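Local coordinates for protein 361aa long hypothetical D-aminopeptidase (Pyrococcus horikoshii, PDB 2DRH) that probably acts as an aminopeptidase of the peptidase S58 family, although its function has not been firmly established, at residues M1-L6 / S326-R331; I244-P249 / A283-N288; G252-R257 / L303-I308. All blocks are in the same frame, centred on the assembly; numbering follows the deposited sequence.

Interaction 1 of 3, residues M1-L6 / S326-R331; sequences MKAQEL and SLLEAR
The chain starts extended at Met1 and Lys2, curls into a short 3-10 segment at residues 4-6, and lies beside the C-terminal part of helix 309-328, where the CA atoms of Met1 and Glu329 come within 5.1 Å. No hydrogen bond joins the two segments; the side chains of Leu328 and Glu329 make the contact, against backbone and side chains. With Leu328 CG anti to the carbonyl carbon (chi1 -72°) the side chain points at residues 1-6, and the fork at CG gives its two methyls different targets. Leu328 CD1 lies against the backbone just ahead of the 3-10 segment, 3.3 Å from Ala3 N, and also touches the small methyl of Ala3. CD2 meets Leu6 tip to tip, and the 3.4 Å between Leu6 CD1 and Leu328 CD2 is tighter than usual carbon packing. A branched leucine suits this place because its two branches can touch Ala3 and Leu6 at once.

At the polar edge the Glu329 chain bends at chi2 (-86°), bringing the carboxylate over the first two residues. OE1 forms a long salt bridge with the terminal amine, Met1 N to Glu329 OE1 3.8 Å. The other oxygen meets the aliphatic part of Lys2, with Glu329 OE2 3.3 Å from Lys2 CD, as the two chains cross obliquely. Lys2, bent at three successive torsions, sends its ammonium to a salt bridge with Glu167; Lys2 NZ stays 4.9 Å from Glu329 OE2. The carboxylate probably feels both positive charges.

The N-terminal segment is tied to the preceding turn of helix 309-328, where Asn325 OD1 accepts from Ala3 N. Leu328 also touches Lys346 and Leu349, so it lies where the chain's start, helix 309-328 and helix 346-355 meet.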
loop_
_atom_site.group_PDB
_atom_site.type_symbol
_atom_site.label_atom_id
_atom_site.label_comp_id
_atom_site.label_asym_id
_atom_site.label_seq_id
_atom_site.Cartn_x
_atom_site.Cartn_y
_atom_site.Cartn_z
ATOM N N MET A 1 -31.780 11.572 -20.573
ATOM C CA MET A 1 -32.014 10.511 -19.552
ATOM C C MET A 1 -30.816 9.572 -19.444
ATOM O O MET A 1 -29.675 10.024 -19.332
ATOM C CB MET A 1 -33.273 9.705 -19.897
ATOM C CG MET A 1 -34.038 10.227 -21.102
ATOM S SD MET A 1 -33.099 10.026 -22.625
ATOM C CE MET A 1 -34.122 8.849 -23.496
ATOM N N LYS A 2 -31.080 8.269 -19.483
ATOM C CA LYS A 2 -30.022 7.271 -19.364
ATOM C C LYS A 2 -29.696 6.621 -20.705
ATOM O O LYS A 2 -30.525 6.596 -21.611
ATOM C CB LYS A 2 -30.437 6.196 -18.357
ATOM C CG LYS A 2 -31.054 6.748 -17.074
ATOM C CD LYS A 2 -30.048 7.496 -16.217
ATOM C CE LYS A 2 -29.143 6.540 -15.460
ATOM N NZ LYS A 2 -29.883 5.754 -14.437
ATOM N N ALA A 3 -28.485 6.085 -20.816
ATOM C CA ALA A 3 -28.026 5.440 -22.041
ATOM C C ALA A 3 -28.989 4.384 -22.581
ATOM O O ALA A 3 -29.134 4.243 -23.794
ATOM C CB ALA A 3 -26.651 4.817 -21.814
ATOM N N GLN A 4 -29.639 3.642 -21.687
ATOM C CA GLN A 4 -30.576 2.599 -22.105
ATOM C C GLN A 4 -31.631 3.161 -23.051
ATOM O O GLN A 4 -31.720 2.753 -24.209
ATOM C CB GLN A 4 -31.271 1.982 -20.887
ATOM C CG GLN A 4 -30.330 1.383 -19.850
ATOM C CD GLN A 4 -29.470 0.265 -20.407
ATOM O OE1 GLN A 4 -29.975 -0.684 -21.010
ATOM N NE2 GLN A 4 -28.159 0.366 -20.199
ATOM N N GLU A 5 -32.418 4.108 -22.548
ATOM C CA GLU A 5 -33.481 4.745 -23.322
ATOM C C GLU A 5 -32.994 5.382 -24.630
ATOM O O GLU A 5 -33.795 5.923 -25.397
ATOM C CB GLU A 5 -34.182 5.814 -22.477
ATOM C CG GLU A 5 -34.690 5.348 -21.114
ATOM C CD GLU A 5 -33.618 5.377 -20.032
ATOM O OE1 GLU A 5 -32.671 4.558 -20.095
ATOM O OE2 GLU A 5 -33.722 6.225 -19.116
ATOM N N LEU A 6 -31.689 5.332 -24.876
ATOM C CA LEU A 6 -31.121 5.890 -26.100
ATOM C C LEU A 6 -30.584 4.788 -27.002
ATOM O O LEU A 6 -30.020 5.059 -28.060
ATOM C CB LEU A 6 -29.990 6.870 -25.782
ATOM C CG LEU A 6 -30.375 8.228 -25.201
ATOM C CD1 LEU A 6 -29.127 9.082 -25.065
ATOM C CD2 LEU A 6 -31.381 8.909 -26.112
ATOM N N SER A 326 -24.202 10.461 -16.216
ATOM C CA SER A 326 -23.997 11.729 -15.516
ATOM C C SER A 326 -23.975 12.857 -16.541
ATOM O O SER A 326 -24.317 13.996 -16.228
ATOM C CB SER A 326 -22.679 11.726 -14.720
ATOM O OG SER A 326 -21.557 11.888 -15.572
ATOM N N LEU A 327 -23.577 12.536 -17.767
ATOM C CA LEU A 327 -23.537 13.529 -18.838
ATOM C C LEU A 327 -24.930 13.653 -19.470
ATOM O O LEU A 327 -25.430 14.756 -19.685
ATOM C CB LEU A 327 -22.511 13.123 -19.901
ATOM C CG LEU A 327 -21.060 12.973 -19.427
ATOM C CD1 LEU A 327 -20.205 12.423 -20.563
ATOM C CD2 LEU A 327 -20.521 14.316 -18.961
ATOM N N LEU A 328 -25.552 12.511 -19.750
ATOM C CA LEU A 328 -26.888 12.474 -20.341
ATOM C C LEU A 328 -27.950 13.113 -19.445
ATOM O O LEU A 328 -28.939 13.657 -19.938
ATOM C CB LEU A 328 -27.291 11.024 -20.638
ATOM C CG LEU A 328 -26.596 10.315 -21.804
ATOM C CD1 LEU A 328 -26.933 8.828 -21.814
ATOM C CD2 LEU A 328 -27.030 10.969 -23.096
ATOM N N GLU A 329 -27.739 13.053 -18.133
ATOM C CA GLU A 329 -28.695 13.605 -17.177
ATOM C C GLU A 329 -28.427 15.060 -16.804
ATOM O O GLU A 329 -29.300 15.728 -16.254
ATOM C CB GLU A 329 -28.713 12.752 -15.908
ATOM C CG GLU A 329 -29.208 11.323 -16.103
ATOM C CD GLU A 329 -30.716 11.209 -16.017
ATOM O OE1 GLU A 329 -31.421 11.872 -16.808
ATOM O OE2 GLU A 329 -31.198 10.451 -15.150
ATOM N N ALA A 330 -27.228 15.554 -17.101
ATOM C CA ALA A 330 -26.874 16.936 -16.778
ATOM C C ALA A 330 -27.526 17.967 -17.706
ATOM O O ALA A 330 -27.647 17.755 -18.918
ATOM C CB ALA A 330 -25.361 17.107 -16.803
ATOM N N ARG A 331 -27.946 19.087 -17.127
ATOM C CA ARG A 331 -28.567 20.162 -17.891
ATOM C C ARG A 331 -27.579 21.324 -17.957
ATOM O O ARG A 331 -26.855 21.566 -17.002
ATOM C CB ARG A 331 -29.856 20.617 -17.203
ATOM C CG ARG A 331 -29.629 21.297 -15.864
ATOM C CD ARG A 331 -30.945 21.630 -15.179
ATOM N NE ARG A 331 -30.746 22.363 -13.931
ATOM C CZ ARG A 331 -30.270 23.604 -13.854
ATOM N NH1 ARG A 331 -29.939 24.268 -14.956
ATOM N NH2 ARG A 331 -30.124 24.186 -12.670
#

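Interaction 2 of 3, residues I244-P249 / A283-N288; sequences IATDAP and AFSTAN
Strands 240-246 and 278-285 run parallel here, and the tight part of their contact is the ladder from Ile244 to Thr286. Ile244 O accepts from Phe284 N at 3.0 Å. Phe284 O then accepts from Thr246 N, and Thr246 O from Thr286 N, both nearly along the C=O axis. On one face of the sheet, Phe284 has CG in the crowded position between backbone N and carbonyl carbon (chi1 69°). This lays the flat ring over its neighbour: Ala245 CA sits above the ring centre, and Ala245 CB is 3.6 Å from Phe284 CZ. Alanine suits this place, its small methyl letting the ring come so close. The face bearing Ile244, Thr246, Ala283 and Ser285 packs smaller groups, with Ile244 CB 3.9 Å from Ala283 CB.

At the end of the strand, Ser285 OG, anti to the backbone N, reaches across to the loop after 240-246 and donates to Ala248 O at 2.6 Å while accepting from Ala287 N in an ST turn. Thr246 OG1 makes a second ST turn with Ala248 N and also bonds Thr200 O. Beyond, the Ala287 methyl rests on Pro249, CB to Pro249 CA 3.5 Å. The looser, more solvent-accessible side lies at Asp247 and Thr286: Asp247 CB comes no nearer than 3.8 Å to Thr286 OG1. Asp247 OD1 accepts from the backbone N of Thr200, and Thr286 OG1 bonds Lys25 NZ.

These are the two parallel strands of a beta-alpha-beta unit whose connection is helix 252-268. Strand 198-207 flanks 240-246 antiparallel, and Phe284 packs on Val67 and Ala69 of strand 65-73.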
loop_
_atom_site.group_PDB
_atom_site.type_symbol
_atom_site.label_atom_id
_atom_site.label_comp_id
_atom_site.label_asym_id
_atom_site.label_seq_id
_atom_site.Cartn_x
_atom_site.Cartn_y
_atom_site.Cartn_z
ATOM N N ILE A 244 -19.308 2.137 -5.235
ATOM C CA ILE A 244 -19.820 0.847 -5.659
ATOM C C ILE A 244 -20.535 0.134 -4.518
ATOM O O ILE A 244 -20.053 0.107 -3.379
ATOM C CB ILE A 244 -18.689 -0.076 -6.153
ATOM C CG1 ILE A 244 -17.743 0.690 -7.085
ATOM C CG2 ILE A 244 -19.287 -1.291 -6.857
ATOM C CD1 ILE A 244 -18.412 1.308 -8.278
ATOM N N ALA A 245 -21.690 -0.439 -4.832
ATOM C CA ALA A 245 -22.466 -1.185 -3.848
ATOM C C ALA A 245 -22.843 -2.529 -4.456
ATOM O O ALA A 245 -23.066 -2.631 -5.665
ATOM C CB ALA A 245 -23.725 -0.412 -3.464
ATOM N N THR A 246 -22.905 -3.559 -3.615
ATOM C CA THR A 246 -23.278 -4.896 -4.063
ATOM C C THR A 246 -23.885 -5.687 -2.917
ATOM O O THR A 246 -23.612 -5.410 -1.748
ATOM C CB THR A 246 -22.066 -5.692 -4.606
ATOM O OG1 THR A 246 -22.508 -6.980 -5.062
ATOM C CG2 THR A 246 -21.014 -5.892 -3.517
ATOM N N ASP A 247 -24.718 -6.664 -3.256
ATOM C CA ASP A 247 -25.341 -7.504 -2.246
ATOM C C ASP A 247 -24.621 -8.853 -2.197
ATOM O O ASP A 247 -25.069 -9.795 -1.545
ATOM C CB ASP A 247 -26.835 -7.679 -2.550
ATOM C CG ASP A 247 -27.099 -8.369 -3.885
ATOM O OD1 ASP A 247 -26.217 -8.354 -4.767
ATOM O OD2 ASP A 247 -28.212 -8.915 -4.055
ATOM N N ALA A 248 -23.493 -8.937 -2.894
ATOM C CA ALA A 248 -22.706 -10.160 -2.913
ATOM C C ALA A 248 -21.827 -10.207 -1.663
ATOM O O ALA A 248 -21.227 -9.202 -1.283
ATOM C CB ALA A 248 -21.836 -10.206 -4.171
ATOM N N PRO A 249 -21.758 -11.369 -0.994
ATOM C CA PRO A 249 -20.933 -11.494 0.212
ATOM C C PRO A 249 -19.448 -11.443 -0.146
ATOM O O PRO A 249 -18.960 -12.267 -0.918
ATOM C CB PRO A 249 -21.357 -12.847 0.780
ATOM C CG PRO A 249 -21.681 -13.632 -0.452
ATOM C CD PRO A 249 -22.477 -12.627 -1.268
ATOM N N ALA A 283 -15.960 0.778 -2.433
ATOM C CA ALA A 283 -16.885 -0.335 -2.593
ATOM C C ALA A 283 -17.284 -0.943 -1.259
ATOM O O ALA A 283 -16.465 -1.055 -0.345
ATOM C CB ALA A 283 -16.261 -1.398 -3.473
ATOM N N PHE A 284 -18.551 -1.331 -1.150
ATOM C CA PHE A 284 -19.055 -1.942 0.072
ATOM C C PHE A 284 -20.140 -2.963 -0.237
ATOM O O PHE A 284 -20.795 -2.892 -1.280
ATOM C CB PHE A 284 -19.594 -0.870 1.027
ATOM C CG PHE A 284 -20.858 -0.184 0.555
ATOM C CD1 PHE A 284 -22.112 -0.767 0.762
ATOM C CD2 PHE A 284 -20.800 1.061 -0.071
ATOM C CE1 PHE A 284 -23.285 -0.116 0.357
ATOM C CE2 PHE A 284 -21.959 1.718 -0.477
ATOM C CZ PHE A 284 -23.209 1.128 -0.261
ATOM N N SER A 285 -20.310 -3.920 0.665
ATOM C CA SER A 285 -21.319 -4.955 0.502
ATOM C C SER A 285 -22.357 -4.838 1.608
ATOM O O SER A 285 -22.044 -4.444 2.724
ATOM C CB SER A 285 -20.668 -6.341 0.543
ATOM O OG SER A 285 -21.648 -7.370 0.562
ATOM N N THR A 286 -23.599 -5.172 1.288
ATOM C CA THR A 286 -24.684 -5.112 2.261
ATOM C C THR A 286 -24.936 -6.510 2.809
ATOM O O THR A 286 -25.776 -6.701 3.681
ATOM C CB THR A 286 -25.987 -4.633 1.606
ATOM O OG1 THR A 286 -26.314 -5.508 0.517
ATOM C CG2 THR A 286 -25.838 -3.215 1.076
ATOM N N ALA A 287 -24.197 -7.485 2.292
ATOM C CA ALA A 287 -24.361 -8.878 2.696
ATOM C C ALA A 287 -23.956 -9.218 4.131
ATOM O O ALA A 287 -24.574 -10.086 4.761
ATOM C CB ALA A 287 -23.620 -9.779 1.718
ATOM N N ASN A 288 -22.927 -8.554 4.654
ATOM C CA ASN A 288 -22.469 -8.822 6.016
ATOM C C ASN A 288 -22.482 -7.593 6.910
ATOM O O ASN A 288 -21.651 -6.691 6.753
ATOM C CB ASN A 288 -21.048 -9.397 6.009
ATOM C CG ASN A 288 -20.996 -10.836 5.523
ATOM O OD1 ASN A 288 -21.381 -11.764 6.240
ATOM N ND2 ASN A 288 -20.517 -11.027 4.298
#

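Interaction 3 of 3, residues G252-R257 / L303-I308; sequences GRQLNR and LPDSVI
Three side chains from the first turns of helix 252-268 converge on the carboxylate of Asp305, each with its flat group turned steeply against it. Arg253 arrives tip to tip and forms a salt bridge: its NH2 meets the syn lone pair of Asp305 OD2 at 2.9 Å. Arg257, one turn further on, crosses obliquely, and its NH1 lies 2.8 Å from Asp305 OD1 in a poorly aligned, weak hydrogen bond within a second salt bridge. Gln254 comes to OD1 from above the carboxylate plane, its amide turned 77° from it, with NE2 to Asp305 OD1 3.0 Å. The same NE2 donates almost straight (171°) to Leu303 O at 2.8 Å, while OE1 accepts from Thr251 N; glutamine suits the place by serving all three. An alanine in place of Gln254 would remove both NE2 bonds and the OE1 bond, and would probably loosen the hold of residues 303-305 on the helix.

The long arginines also reach other chains: Arg257 NE forms a salt bridge with Glu88 of the second subunit, Arg253 NH1 bonds that residue's backbone O, and Arg257 NH1 bonds Asn275 of the third. Asp305 is thus the acidic centre of an interfacial salt-bridge network.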
loop_
_atom_site.group_PDB
_atom_site.type_symbol
_atom_site.label_atom_id
_atom_site.label_comp_id
_atom_site.label_asym_id
_atom_site.label_seq_id
_atom_site.Cartn_x
_atom_site.Cartn_y
_atom_site.Cartn_z
ATOM N N GLY A 252 -13.341 -7.663 3.294
ATOM C CA GLY A 252 -12.734 -6.368 3.037
ATOM C C GLY A 252 -11.739 -6.436 1.891
ATOM O O GLY A 252 -11.788 -5.625 0.969
ATOM N N ARG A 253 -10.850 -7.421 1.940
ATOM C CA ARG A 253 -9.840 -7.596 0.902
ATOM C C ARG A 253 -10.468 -7.662 -0.479
ATOM O O ARG A 253 -10.003 -7.012 -1.419
ATOM C CB ARG A 253 -9.034 -8.874 1.152
ATOM C CG ARG A 253 -8.042 -9.209 0.039
ATOM C CD ARG A 253 -7.408 -10.558 0.295
ATOM N NE ARG A 253 -8.445 -11.571 0.470
ATOM C CZ ARG A 253 -9.149 -12.092 -0.526
ATOM N NH1 ARG A 253 -8.921 -11.701 -1.773
ATOM N NH2 ARG A 253 -10.084 -12.997 -0.276
ATOM N N GLN A 254 -11.529 -8.454 -0.596
ATOM C CA GLN A 254 -12.235 -8.619 -1.860
ATOM C C GLN A 254 -12.887 -7.328 -2.315
ATOM O O GLN A 254 -12.983 -7.063 -3.509
ATOM C CB GLN A 254 -13.302 -9.718 -1.729
ATOM C CG GLN A 254 -12.715 -11.097 -1.511
ATOM C CD GLN A 254 -13.773 -12.186 -1.436
ATOM O OE1 GLN A 254 -14.629 -12.176 -0.547
ATOM N NE2 GLN A 254 -13.718 -13.129 -2.373
ATOM N N LEU A 255 -13.348 -6.523 -1.364
ATOM C CA LEU A 255 -13.983 -5.263 -1.713
ATOM C C LEU A 255 -12.932 -4.251 -2.208
ATOM O O LEU A 255 -13.257 -3.342 -2.969
ATOM C CB LEU A 255 -14.789 -4.736 -0.520
ATOM C CG LEU A 255 -16.068 -5.578 -0.274
ATOM C CD1 LEU A 255 -16.625 -5.356 1.124
ATOM C CD2 LEU A 255 -17.110 -5.220 -1.324
ATOM N N ASN A 256 -11.679 -4.414 -1.790
ATOM C CA ASN A 256 -10.622 -3.527 -2.278
ATOM C C ASN A 256 -10.403 -3.895 -3.741
ATOM O O ASN A 256 -10.158 -3.025 -4.576
ATOM C CB ASN A 256 -9.313 -3.721 -1.511
ATOM C CG ASN A 256 -9.276 -2.939 -0.214
ATOM O OD1 ASN A 256 -9.814 -1.833 -0.130
ATOM N ND2 ASN A 256 -8.622 -3.499 0.797
ATOM N N ARG A 257 -10.517 -5.187 -4.050
ATOM C CA ARG A 257 -10.338 -5.653 -5.422
ATOM C C ARG A 257 -11.448 -5.066 -6.291
ATOM O O ARG A 257 -11.194 -4.555 -7.383
ATOM C CB ARG A 257 -10.374 -7.188 -5.487
ATOM C CG ARG A 257 -9.367 -7.894 -4.577
ATOM C CD ARG A 257 -9.395 -9.409 -4.782
ATOM N NE ARG A 257 -8.696 -9.826 -6.000
ATOM C CZ ARG A 257 -8.886 -10.993 -6.616
ATOM N NH1 ARG A 257 -9.764 -11.864 -6.132
ATOM N NH2 ARG A 257 -8.187 -11.297 -7.707
ATOM N N LEU A 303 -17.870 -15.104 -1.080
ATOM C CA LEU A 303 -17.700 -15.882 -2.296
ATOM C C LEU A 303 -16.222 -16.173 -2.501
ATOM O O LEU A 303 -15.372 -15.323 -2.231
ATOM C CB LEU A 303 -18.214 -15.098 -3.504
ATOM C CG LEU A 303 -19.710 -14.780 -3.563
ATOM C CD1 LEU A 303 -19.962 -13.714 -4.607
ATOM C CD2 LEU A 303 -20.492 -16.048 -3.879
ATOM N N PRO A 304 -15.892 -17.384 -2.972
ATOM C CA PRO A 304 -14.485 -17.715 -3.202
ATOM C C PRO A 304 -13.996 -16.863 -4.366
ATOM O O PRO A 304 -14.699 -16.715 -5.364
ATOM C CB PRO A 304 -14.534 -19.200 -3.547
ATOM C CG PRO A 304 -15.874 -19.336 -4.214
ATOM C CD PRO A 304 -16.762 -18.526 -3.307
ATOM N N ASP A 305 -12.800 -16.301 -4.241
ATOM C CA ASP A 305 -12.251 -15.449 -5.290
ATOM C C ASP A 305 -12.315 -16.025 -6.696
ATOM O O ASP A 305 -12.431 -15.290 -7.668
ATOM C CB ASP A 305 -10.806 -15.074 -4.948
ATOM C CG ASP A 305 -10.730 -14.090 -3.808
ATOM O OD1 ASP A 305 -11.158 -12.936 -3.998
ATOM O OD2 ASP A 305 -10.260 -14.467 -2.715
ATOM N N SER A 306 -12.261 -17.345 -6.804
ATOM C CA SER A 306 -12.295 -17.998 -8.110
ATOM C C SER A 306 -13.612 -17.816 -8.866
ATOM O O SER A 306 -13.676 -18.073 -10.071
ATOM C CB SER A 306 -12.018 -19.495 -7.956
ATOM O OG SER A 306 -13.102 -20.137 -7.305
ATOM N N VAL A 307 -14.661 -17.372 -8.181
ATOM C CA VAL A 307 -15.942 -17.198 -8.861
ATOM C C VAL A 307 -16.445 -15.759 -8.960
ATOM O O VAL A 307 -17.586 -15.534 -9.369
ATOM C CB VAL A 307 -17.061 -18.043 -8.183
ATOM C CG1 VAL A 307 -16.599 -19.487 -8.017
ATOM C CG2 VAL A 307 -17.440 -17.438 -6.851
ATOM N N ILE A 308 -15.609 -14.778 -8.622
ATOM C CA ILE A 308 -16.080 -13.397 -8.659
ATOM C C ILE A 308 -15.723 -12.507 -9.843
ATOM O O ILE A 308 -15.985 -11.303 -9.802
ATOM C CB ILE A 308 -15.680 -12.657 -7.370
ATOM C CG1 ILE A 308 -14.156 -12.559 -7.270
ATOM C CG2 ILE A 308 -16.252 -13.385 -6.161
ATOM C CD1 ILE A 308 -13.679 -11.944 -5.964
#

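Interactions 2 and 3 adjoin, their centres 11 Å apart. Pro249, closing one segment of interaction 2, probably hydrogen-bonds Leu303, opening one segment of interaction 3, with Pro249 O to Leu303 N 3.0 Å. Leu255 of helix 252-268 packs against residues 283-285, its O 3.6 Å from Ala283 CB, so the helix that turns Arg253, Gln254 and Arg257 toward Asp305 also packs against strand 278-285. Interaction 1 is remote, its centre about 26 Å from that of interaction 2 and about 31 Å from that of interaction 3; it closes the long chain loop containing both. None can be tied to an active site here: interaction 1 lays the N-terminus against the end of helix 309-328, while interaction 3 reaches other subunits.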